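Probable manganase-dependent inorganic pyrophosphatase (Clostridium perfringens, PDB 3L2B) probably hydrolyses inorganic pyrophosphate as a manganese-dependent family II enzyme, with a regulatory region of CBS and DRTGG domains that binds the activator diadenosine tetraphosphate. Local coordinates at residues E89-N94 with E155-A160; E131-L136 with S142-T147. All blocks are in the same frame, centred on the assembly; numbering follows the deposited sequence.

Contact 1 (E89-N94 with E155-A160)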
# COMPACT_ATOMS: atom_id res chain seq x y z
N GLU A 89 -15.38 -16.32 -0.47
CA GLU A 89 -16.63 -16.85 0.03
C GLU A 89 -16.33 -17.61 1.30
O GLU A 89 -15.30 -18.28 1.40
CB GLU A 89 -17.30 -17.78 -1.01
CG GLU A 89 -17.80 -17.06 -2.29
CD GLU A 89 -19.22 -16.46 -2.17
OE1 GLU A 89 -20.17 -17.21 -1.83
OE2 GLU A 89 -19.38 -15.24 -2.46
N ALA A 90 -17.24 -17.49 2.25
CA ALA A 90 -17.13 -18.19 3.52
C ALA A 90 -17.74 -19.56 3.39
O ALA A 90 -18.76 -19.74 2.73
CB ALA A 90 -17.82 -17.39 4.61
N GLN A 91 -17.08 -20.53 4.01
CA GLN A 91 -17.57 -21.91 4.10
C GLN A 91 -18.06 -22.25 5.49
O GLN A 91 -18.92 -23.10 5.69
CB GLN A 91 -16.47 -22.91 3.72
CG GLN A 91 -16.23 -23.00 2.25
CD GLN A 91 -15.52 -21.81 1.73
OE1 GLN A 91 -14.38 -21.56 2.09
NE2 GLN A 91 -16.19 -21.03 0.89
N ASN A 92 -17.45 -21.60 6.47
CA ASN A 92 -17.97 -21.60 7.83
C ASN A 92 -17.66 -20.28 8.49
O ASN A 92 -16.65 -19.64 8.19
CB ASN A 92 -17.35 -22.72 8.65
CG ASN A 92 -18.00 -22.86 10.00
OD1 ASN A 92 -19.21 -22.95 10.09
ND2 ASN A 92 -17.20 -22.91 11.06
N ILE A 93 -18.56 -19.89 9.38
CA ILE A 93 -18.42 -18.67 10.16
C ILE A 93 -18.66 -18.90 11.65
O ILE A 93 -19.70 -19.43 12.05
CB ILE A 93 -19.40 -17.60 9.70
CG1 ILE A 93 -19.24 -17.32 8.20
CG2 ILE A 93 -19.19 -16.31 10.52
CD1 ILE A 93 -20.32 -16.38 7.65
N ASN A 94 -17.69 -18.48 12.45
CA ASN A 94 -17.88 -18.36 13.89
C ASN A 94 -18.68 -17.11 14.16
O ASN A 94 -18.13 -16.02 14.17
CB ASN A 94 -16.54 -18.29 14.62
CG ASN A 94 -16.70 -18.28 16.13
OD1 ASN A 94 -17.74 -17.87 16.64
ND2 ASN A 94 -15.68 -18.74 16.85
N GLU A 155 -15.28 -32.50 4.60
CA GLU A 155 -14.66 -32.96 5.85
C GLU A 155 -14.10 -31.78 6.63
O GLU A 155 -14.36 -31.61 7.83
CB GLU A 155 -13.53 -33.96 5.60
CG GLU A 155 -12.55 -34.02 6.76
CD GLU A 155 -11.43 -35.00 6.57
OE1 GLU A 155 -10.26 -34.54 6.47
OE2 GLU A 155 -11.73 -36.22 6.52
N ILE A 156 -13.30 -30.97 5.94
CA ILE A 156 -12.59 -29.86 6.56
C ILE A 156 -13.59 -28.82 7.07
O ILE A 156 -13.44 -28.30 8.17
CB ILE A 156 -11.59 -29.21 5.60
CG1 ILE A 156 -10.44 -30.18 5.29
CG2 ILE A 156 -11.01 -27.97 6.23
CD1 ILE A 156 -9.42 -30.27 6.40
N ILE A 157 -14.63 -28.57 6.28
CA ILE A 157 -15.71 -27.67 6.68
C ILE A 157 -16.39 -28.14 7.96
O ILE A 157 -16.72 -27.33 8.81
CB ILE A 157 -16.78 -27.51 5.58
CG1 ILE A 157 -16.22 -26.67 4.44
CG2 ILE A 157 -18.04 -26.85 6.14
CD1 ILE A 157 -17.22 -26.40 3.32
N GLU A 158 -16.56 -29.45 8.11
CA GLU A 158 -17.23 -30.02 9.31
C GLU A 158 -16.28 -29.99 10.51
O GLU A 158 -16.73 -29.85 11.66
CB GLU A 158 -17.75 -31.46 9.04
CG GLU A 158 -18.40 -32.18 10.26
CD GLU A 158 -19.81 -31.69 10.62
OE1 GLU A 158 -19.98 -30.49 10.96
OE2 GLU A 158 -20.75 -32.51 10.59
N LEU A 159 -14.98 -30.10 10.25
CA LEU A 159 -13.99 -29.97 11.32
C LEU A 159 -14.03 -28.51 11.80
O LEU A 159 -13.95 -28.20 12.99
CB LEU A 159 -12.59 -30.34 10.83
CG LEU A 159 -11.55 -30.78 11.87
CD1 LEU A 159 -11.92 -32.17 12.45
CD2 LEU A 159 -10.17 -30.82 11.25
N ALA A 160 -14.19 -27.61 10.84
CA ALA A 160 -14.24 -26.18 11.13
C ALA A 160 -15.49 -25.89 11.92
O ALA A 160 -15.43 -25.15 12.91
CB ALA A 160 -14.21 -25.36 9.84

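Contact 2 (E131-L136 with S142-T147)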
# COMPACT_ATOMS: atom_id res chain seq x y z
N GLU A 131 -4.30 -31.61 4.52
CA GLU A 131 -3.51 -31.95 5.71
C GLU A 131 -3.20 -30.66 6.47
O GLU A 131 -3.32 -30.61 7.68
CB GLU A 131 -2.20 -32.69 5.36
CG GLU A 131 -1.37 -33.06 6.62
CD GLU A 131 -0.15 -33.98 6.36
OE1 GLU A 131 0.42 -33.96 5.23
OE2 GLU A 131 0.25 -34.70 7.31
N ILE A 132 -2.80 -29.64 5.71
CA ILE A 132 -2.45 -28.33 6.26
C ILE A 132 -3.69 -27.67 6.82
O ILE A 132 -3.69 -27.13 7.92
CB ILE A 132 -1.84 -27.41 5.17
CG1 ILE A 132 -0.46 -27.93 4.74
CG2 ILE A 132 -1.71 -25.99 5.66
CD1 ILE A 132 0.49 -28.15 5.91
N GLN A 133 -4.76 -27.74 6.05
CA GLN A 133 -6.00 -27.10 6.42
C GLN A 133 -6.48 -27.62 7.78
O GLN A 133 -6.91 -26.84 8.62
CB GLN A 133 -7.08 -27.29 5.35
CG GLN A 133 -6.87 -26.47 4.09
CD GLN A 133 -7.79 -26.90 2.95
OE1 GLN A 133 -8.73 -27.68 3.15
NE2 GLN A 133 -7.51 -26.40 1.75
N ALA A 134 -6.35 -28.93 7.98
CA ALA A 134 -6.80 -29.58 9.22
C ALA A 134 -5.89 -29.32 10.41
O ALA A 134 -6.34 -29.24 11.54
CB ALA A 134 -6.99 -31.11 9.02
N GLU A 135 -4.60 -29.19 10.19
CA GLU A 135 -3.73 -28.85 11.32
C GLU A 135 -4.00 -27.41 11.75
O GLU A 135 -3.96 -27.09 12.93
CB GLU A 135 -2.25 -29.06 10.96
CG GLU A 135 -1.24 -28.58 12.03
CD GLU A 135 -1.30 -29.35 13.37
OE1 GLU A 135 -1.98 -30.42 13.45
OE2 GLU A 135 -0.64 -28.88 14.35
N LEU A 136 -4.33 -26.56 10.78
CA LEU A 136 -4.56 -25.14 11.07
C LEU A 136 -5.80 -25.03 11.96
O LEU A 136 -5.83 -24.25 12.93
CB LEU A 136 -4.70 -24.30 9.77
CG LEU A 136 -3.41 -24.08 8.93
CD1 LEU A 136 -3.68 -23.36 7.61
CD2 LEU A 136 -2.33 -23.32 9.72
N SER A 142 -8.13 -18.37 14.22
CA SER A 142 -9.39 -17.65 14.25
C SER A 142 -9.94 -17.56 12.82
O SER A 142 -11.14 -17.45 12.62
CB SER A 142 -9.22 -16.26 14.85
OG SER A 142 -8.39 -15.45 14.04
N LEU A 143 -9.05 -17.62 11.84
CA LEU A 143 -9.47 -17.51 10.43
C LEU A 143 -8.56 -18.27 9.51
O LEU A 143 -7.35 -18.01 9.46
CB LEU A 143 -9.57 -16.06 9.98
CG LEU A 143 -9.99 -15.79 8.52
CD1 LEU A 143 -11.34 -16.45 8.21
CD2 LEU A 143 -10.02 -14.29 8.24
N LEU A 144 -9.17 -19.19 8.78
CA LEU A 144 -8.52 -19.93 7.71
C LEU A 144 -8.90 -19.36 6.35
O LEU A 144 -10.06 -19.35 5.98
CB LEU A 144 -8.88 -21.41 7.80
CG LEU A 144 -8.22 -22.36 6.79
CD1 LEU A 144 -6.72 -22.23 6.81
CD2 LEU A 144 -8.65 -23.79 7.09
N ILE A 145 -7.90 -18.83 5.64
CA ILE A 145 -8.07 -18.35 4.28
C ILE A 145 -7.42 -19.34 3.31
O ILE A 145 -6.20 -19.47 3.27
CB ILE A 145 -7.47 -16.94 4.09
CG1 ILE A 145 -7.88 -16.02 5.24
CG2 ILE A 145 -7.94 -16.32 2.81
CD1 ILE A 145 -7.46 -14.55 5.04
N VAL A 146 -8.25 -20.02 2.54
CA VAL A 146 -7.77 -20.96 1.52
C VAL A 146 -7.62 -20.23 0.20
O VAL A 146 -8.55 -19.54 -0.25
CB VAL A 146 -8.66 -22.20 1.38
CG1 VAL A 146 -8.09 -23.17 0.31
CG2 VAL A 146 -8.83 -22.91 2.74
N THR A 147 -6.43 -20.36 -0.39
CA THR A 147 -6.07 -19.68 -1.64
C THR A 147 -6.45 -20.52 -2.86
O THR A 147 -6.88 -21.66 -2.73
CB THR A 147 -4.52 -19.39 -1.77
OG1 THR A 147 -3.79 -20.61 -1.78
CG2 THR A 147 -3.99 -18.57 -0.63

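Contact 1 (E89-N94 with E155-A160)
Gln91 meets Ile157, and Asn92 lies against Ala160, where a sheet-edge strand packs on helix 154-163 of the DRTGG domain. The strand carries a classic beta bulge. Gln91 and Asn92 both face Val167 of the antiparallel neighbour, strand 166-169, and both form backbone hydrogen bonds with it. The chain turns a corner at Gln91, and Gln91 and Asn92 make the contact.

The apolar part is the crossing of Gln91 and Ile157 at about a right angle. Ile157 CD1 sits 3.6 Å from Gln91 CB and 3.7 Å from Gln91 CG. Behind it, Ile157 CG1 comes to 3.8 Å from Gln91 CB. Ile157 is extended from CA to CD1 (chi2 -178°), which carries its tip to the base of the glutamine. The other branch, Ile157 CG2, lies 3.9 Å from the backbone O of Gln91.

The polar ends are bonded to other partners. Gln91 bends at CG (chi2 74°), which turns its amide away from the helix. Gln91 OE1 is hydrogen-bonded to Thr169 OG1. Gln91 NE2 folds back on its own strand and makes a weak hydrogen bond of 2.9 Å to Glu89 O, bent to 133° at the hydrogen. The two bonds use both ends of the amide and should limit its rotation.

The CB of Asn92 is directed toward the helix, and that of Ala160 toward the strand. Ala160 also touches Val167, so the helix packs on both the bulged strand and its neighbour. The true acceptor for Asn92 ND2 is Ile165 O. Asn92 ND2 also lies 3.4 Å from Ala160 O, but the angle is too poor for a hydrogen bond.

Contact 2 (E131-L136 with S142-T147)
Gln133 and Leu136 of helix 130-138 pack on Leu144 and Val146 of strand 143-146. This is the second half of a beta-alpha-beta unit that starts with strand 123-126. The contact is buried, and its pairings across the two segments are van der Waals contacts.

Gln133 spans the contact from base to tip. Its CB lies 4.2 Å from Leu144 CD2, and the same methyl sits 3.8 Å from the backbone O of Gln133. The chain then stays extended (chi2 168°) and moves on from Leu144 to Val146. Gln133 CD is 4.1 Å from Val146 CG2. At the tip, Gln133 NE2 rests on both valine methyls, 3.6 Å from Val146 CG1 and 3.9 Å from Val146 CG2. The two side chains cross at about a right angle. Gln133 OE1 packs against Ile156 of helix 154-163. The buried NE2 also donates a hydrogen bond to Gly127 O, just past the end of strand 123-126. The backbone carbonyl thus gives NE2 a partner while the valine packs beside it.

One turn further along the helix, Leu136 CB is directed toward the strand. Leu136 CD1 and Leu144 CD1 meet at 3.3 Å, closer than usual for two methyl carbons. The leucines also cross nearly at right angles. Leu144 CD1 has a second, looser neighbour in Leu136 CB at 4.1 Å. The two branches of Leu144 are therefore divided between the two helix residues.

The helix and strand segments run almost antiparallel, at 167°, with axes 9.8 Å apart. Leu136 also rests on Ala124 and Ala126 of strand 123-126, and Leu144 touches Ala126. On the other flank Val146 meets Thr169 of strand 166-169. Helix 130-138 thus covers neighbouring parallel strands, with helix 154-163 packed beside it.

From the N terminus, strand 89-92 is the first of the chain to enter the five-stranded mixed sheet. The chain then runs through strands 104-106 and 123-126 to helix 130-138. Contact 2 closes a short loop as strand 143-146 returns under that helix. Helix 154-163 follows, and contact 1 closes the much longer loop back to strand 89-92. Contact 2 is nested inside it. Together they tie an outermost strand and a central strand of one mixed sheet to two adjacent helices. Their centres are about 10 Å apart. The helices meet directly: Ile156 CD1 lies 3.7 Å from Ala134 CB.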